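Long-range contacts in serine acetyltransferase (Entamoeba histolytica, PDB 3Q1X), which probably catalyses the transfer of an acetyl group to the hydroxyl of L-serine, a step on the way to cysteine: residues I198-T203 and I232-K237; D165-A170 and I186-I191. All coordinates share one frame; numbering follows the deposited sequence.

Contact 1: residues I198-T203 and I232-K237; sequences IYQSVT and IGTGAK
The phenol of Tyr199 meets Ile232 by its rim: the carbonyl Ile232 O lies near the ring plane, 3.5 Å from Tyr199 CD2, and Gln200 OE1 is at the edge too. The same Ile232 O accepts the backbone Tyr199 N at 3.2 Å. The bend at chi2 (-87°) turns one face of the other flat group, the Gln200 carboxamide, onto the Thr234 side chain, with OG1 lying above its plane. Gln200 NE2 therefore stands 3.5 Å from Thr234 OG1, a touch and not a bond, and is hydrogen-bonded instead to Thr203 OG1 of the second subunit. Tyr199 OH likewise reaches across, to His208 N of the second subunit, and the tyrosine side chain comes within about 4 Å of a bound serine.

These are corners of successive coils of the left-handed beta-helix, the fold of hexapeptide-repeat transferases. Tyr199 to Val202 and Gly233 to Ala236 are both type II turns, with Ser201 and Gly235 at the positive-phi position. They stack with Gly235 N bonded to Gln200 O, and beyond the bend Thr203 N donates to Ala236 O at 3.0 Å. Ser201 O has no conventional donor in the model; it takes a CA-H...O contact from Gly235.

Inside the corner, Val202 and Ile232 cross at about a right angle, Val202 CG1 lying 3.6 Å from Ile232 CG2, while Val202 CG2 sits tightly against Gly233 O at 3.1 Å. On the other face CD of Lys237 crosses Thr203 at OG1, a hydroxyl hydrogen-bonded to Gln200 NE2 of the third subunit; the lysine bends at chi2 and chi4, which returns NZ to Gly235 O in the turn before it, at 2.6 Å. Asn253 OD1 of the third subunit also takes that ammonium, and a sulfate ion lies close by.

Contact 2: residues D165-A170 and I186-I191; sequences DIHPGA and IGETAI
Main-chain bonds join Asp165 and His167 to Ile186. Its N donates to Asp165 O at 2.8 Å, and its O accepts from His167 N at 2.9 Å in a nearly straight bond (173°), the parallel pairing of neighbouring coils of the left-handed beta-helix. Past it, both chains round the corner in type I turns. No direct bond joins these turns; a water donates to Gly169 O and Ala190 O, bridging them.

Stacking centres on the imidazole of His167. Glu188 CB sits over the middle of one face, 3.5 Å from the ring centroid, a CH-pi contact; CG passes NE2 and the carboxylate projects beyond the NE2-CE1 edge, its plane 27° from the ring's. Pro168 CD takes the opposite face, towards the rim.

Apolar contacts fill the inner side: Ile166 and Ile186 point the same way, and Ala170 CB lies 3.8 Å from Ile186 CG2.

Glu188 OE2 forms a salt bridge with Arg222 NH2, and OE1 is hydrogen-bonded to Tyr143 OH; since Arg222 lines the serine pocket, Glu188 is a second-shell residue there. Strand 165-166 begins its sheet, beside 185-186; helices 128-144 and 150-162 pack against the strand and the turn after it through Tyr136 on Ile166 and Arg152 on His167.

Both contacts are buried and both stack corners of adjacent beta-helix coils, but at different corners of the triangular coil: contact 1 runs from the sheet containing 197-198 and 231-232 into the one containing 203-205 and 237-239, whereas contact 2 leaves that second sheet at its helix-side end. Their interiors meet where Ile198 CD1 lies 4.1 Å from Ile186 CD1. Chemistry follows place. Three main-chain bonds carry contact 1 right round its corner, against two in contact 2, both made before the chain bends. Contact 1 sends several polar side chains to two other subunits of the trimer; contact 2 borders helices of its own chain and meets the third subunit by packing, at Ala116 and His180 of that subunit.

Contact 1: residues I198-T203 and I232-K237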
# COMPACT_ATOMS: atom_id res chain seq x y z
N ILE A 198 5.29 -8.12 -15.43
CA ILE A 198 5.78 -6.91 -14.76
C ILE A 198 6.00 -7.17 -13.27
O ILE A 198 5.13 -7.75 -12.60
CB ILE A 198 4.79 -5.72 -14.95
CG1 ILE A 198 4.72 -5.31 -16.42
CG2 ILE A 198 5.17 -4.52 -14.06
CD1 ILE A 198 3.74 -4.17 -16.72
N TYR A 199 7.14 -6.73 -12.76
CA TYR A 199 7.49 -6.86 -11.36
C TYR A 199 7.28 -5.59 -10.54
O TYR A 199 6.93 -4.51 -11.07
CB TYR A 199 8.92 -7.38 -11.22
CG TYR A 199 9.03 -8.81 -11.64
CD1 TYR A 199 8.82 -9.84 -10.71
CD2 TYR A 199 9.30 -9.16 -12.97
CE1 TYR A 199 8.89 -11.17 -11.10
CE2 TYR A 199 9.37 -10.50 -13.37
CZ TYR A 199 9.17 -11.49 -12.42
OH TYR A 199 9.24 -12.81 -12.80
N GLN A 200 7.49 -5.73 -9.24
CA GLN A 200 7.36 -4.65 -8.27
C GLN A 200 8.15 -3.42 -8.72
O GLN A 200 9.19 -3.55 -9.37
CB GLN A 200 7.80 -5.12 -6.87
CG GLN A 200 9.25 -5.62 -6.74
CD GLN A 200 9.43 -7.10 -7.06
OE1 GLN A 200 8.70 -7.67 -7.85
NE2 GLN A 200 10.45 -7.71 -6.44
N SER A 201 7.61 -2.24 -8.41
CA SER A 201 8.31 -0.97 -8.61
C SER A 201 8.61 -0.59 -10.07
O SER A 201 9.49 0.25 -10.33
CB SER A 201 9.61 -0.97 -7.80
OG SER A 201 9.34 -0.79 -6.42
N VAL A 202 7.86 -1.17 -11.00
CA VAL A 202 8.01 -0.85 -12.42
C VAL A 202 7.12 0.31 -12.80
O VAL A 202 5.92 0.30 -12.51
CB VAL A 202 7.70 -2.06 -13.32
CG1 VAL A 202 7.38 -1.62 -14.76
CG2 VAL A 202 8.86 -3.03 -13.28
N THR A 203 7.71 1.31 -13.44
CA THR A 203 6.93 2.40 -14.03
C THR A 203 6.88 2.30 -15.55
O THR A 203 7.92 2.20 -16.22
CB THR A 203 7.45 3.79 -13.61
OG1 THR A 203 7.31 3.94 -12.19
CG2 THR A 203 6.66 4.90 -14.32
N ILE A 232 9.49 -6.95 -17.65
CA ILE A 232 10.05 -5.73 -17.10
C ILE A 232 10.45 -5.97 -15.65
O ILE A 232 9.60 -6.15 -14.78
CB ILE A 232 9.10 -4.52 -17.23
CG1 ILE A 232 8.57 -4.42 -18.66
CG2 ILE A 232 9.83 -3.23 -16.87
CD1 ILE A 232 7.54 -3.36 -18.87
N GLY A 233 11.76 -5.97 -15.41
CA GLY A 233 12.33 -6.34 -14.12
C GLY A 233 12.11 -5.32 -13.03
O GLY A 233 11.75 -4.17 -13.30
N THR A 234 12.33 -5.76 -11.80
CA THR A 234 12.12 -4.96 -10.60
C THR A 234 12.79 -3.59 -10.65
O THR A 234 14.00 -3.49 -10.90
CB THR A 234 12.65 -5.68 -9.34
OG1 THR A 234 12.30 -7.07 -9.38
CG2 THR A 234 12.08 -5.03 -8.10
N GLY A 235 12.01 -2.54 -10.42
CA GLY A 235 12.53 -1.19 -10.30
C GLY A 235 12.76 -0.44 -11.60
O GLY A 235 13.15 0.73 -11.59
N ALA A 236 12.51 -1.11 -12.73
CA ALA A 236 12.72 -0.49 -14.04
C ALA A 236 11.77 0.69 -14.25
O ALA A 236 10.58 0.60 -13.95
CB ALA A 236 12.56 -1.53 -15.15
N LYS A 237 12.33 1.81 -14.72
CA LYS A 237 11.56 3.02 -14.97
C LYS A 237 11.56 3.33 -16.46
O LYS A 237 12.55 3.82 -17.00
CB LYS A 237 12.10 4.23 -14.18
CG LYS A 237 12.25 4.03 -12.65
CD LYS A 237 10.99 3.47 -12.01
CE LYS A 237 11.10 3.37 -10.49
NZ LYS A 237 12.27 2.58 -10.00

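Contact 2: residues D165-A170 and I186-I191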
# COMPACT_ATOMS: atom_id res chain seq x y z
N ASP A 165 -0.83 0.89 -9.40
CA ASP A 165 -1.34 2.18 -9.85
C ASP A 165 -1.50 2.14 -11.36
O ASP A 165 -0.57 2.46 -12.10
CB ASP A 165 -0.35 3.29 -9.44
CG ASP A 165 -0.95 4.69 -9.53
OD1 ASP A 165 -2.09 4.87 -10.05
OD2 ASP A 165 -0.27 5.63 -9.06
N ILE A 166 -2.69 1.75 -11.81
CA ILE A 166 -2.95 1.60 -13.24
C ILE A 166 -4.02 2.60 -13.62
O ILE A 166 -5.15 2.50 -13.14
CB ILE A 166 -3.46 0.17 -13.59
CG1 ILE A 166 -2.44 -0.90 -13.18
CG2 ILE A 166 -3.76 0.07 -15.09
CD1 ILE A 166 -2.90 -2.33 -13.48
N HIS A 167 -3.67 3.57 -14.45
CA HIS A 167 -4.66 4.53 -14.91
C HIS A 167 -5.71 3.83 -15.77
O HIS A 167 -5.35 3.01 -16.62
CB HIS A 167 -4.03 5.68 -15.70
CG HIS A 167 -4.98 6.79 -15.97
ND1 HIS A 167 -5.00 7.96 -15.23
CD2 HIS A 167 -6.00 6.89 -16.85
CE1 HIS A 167 -5.96 8.74 -15.67
NE2 HIS A 167 -6.58 8.12 -16.66
N PRO A 168 -7.01 4.12 -15.55
CA PRO A 168 -8.05 3.45 -16.34
C PRO A 168 -7.91 3.60 -17.85
O PRO A 168 -8.48 2.80 -18.59
CB PRO A 168 -9.36 4.09 -15.84
CG PRO A 168 -8.93 5.37 -15.17
CD PRO A 168 -7.62 5.00 -14.53
N GLY A 169 -7.16 4.61 -18.29
CA GLY A 169 -6.88 4.86 -19.72
C GLY A 169 -5.90 3.90 -20.37
O GLY A 169 -5.90 3.74 -21.59
N ALA A 170 -5.05 3.25 -19.57
CA ALA A 170 -4.08 2.30 -20.10
C ALA A 170 -4.78 1.21 -20.90
O ALA A 170 -5.88 0.79 -20.55
CB ALA A 170 -3.25 1.69 -18.97
N ILE A 186 1.30 2.50 -14.16
CA ILE A 186 1.03 2.36 -15.59
C ILE A 186 0.13 3.53 -15.99
O ILE A 186 -1.01 3.62 -15.53
CB ILE A 186 0.40 0.98 -15.93
CG1 ILE A 186 1.30 -0.18 -15.47
CG2 ILE A 186 0.10 0.88 -17.43
CD1 ILE A 186 0.71 -1.56 -15.69
N GLY A 187 0.64 4.42 -16.82
CA GLY A 187 -0.03 5.69 -17.15
C GLY A 187 -1.21 5.65 -18.09
O GLY A 187 -1.50 4.64 -18.76
N GLU A 188 -1.90 6.78 -18.15
CA GLU A 188 -3.13 6.96 -18.92
C GLU A 188 -3.02 6.55 -20.39
O GLU A 188 -3.99 6.07 -20.97
CB GLU A 188 -3.57 8.42 -18.82
CG GLU A 188 -4.87 8.74 -19.57
CD GLU A 188 -5.42 10.12 -19.24
OE1 GLU A 188 -6.63 10.36 -19.48
OE2 GLU A 188 -4.67 10.95 -18.72
N THR A 189 -1.86 6.77 -20.99
CA THR A 189 -1.71 6.53 -22.42
C THR A 189 -0.74 5.39 -22.70
O THR A 189 -0.27 5.22 -23.83
CB THR A 189 -1.30 7.81 -23.19
OG1 THR A 189 0.04 8.18 -22.85
CG2 THR A 189 -2.24 8.97 -22.86
N ALA A 190 -0.45 4.60 -21.67
CA ALA A 190 0.37 3.40 -21.85
C ALA A 190 -0.38 2.38 -22.70
O ALA A 190 -1.59 2.23 -22.58
CB ALA A 190 0.75 2.82 -20.50
N ILE A 191 0.34 1.69 -23.57
CA ILE A 191 -0.23 0.61 -24.37
C ILE A 191 0.65 -0.62 -24.16
O ILE A 191 1.87 -0.55 -24.33
CB ILE A 191 -0.29 0.98 -25.89
CG1 ILE A 191 -1.15 2.23 -26.12
CG2 ILE A 191 -0.71 -0.24 -26.74
CD1 ILE A 191 -2.61 1.98 -26.46
O HOH W 1 -3.74 3.65 -23.53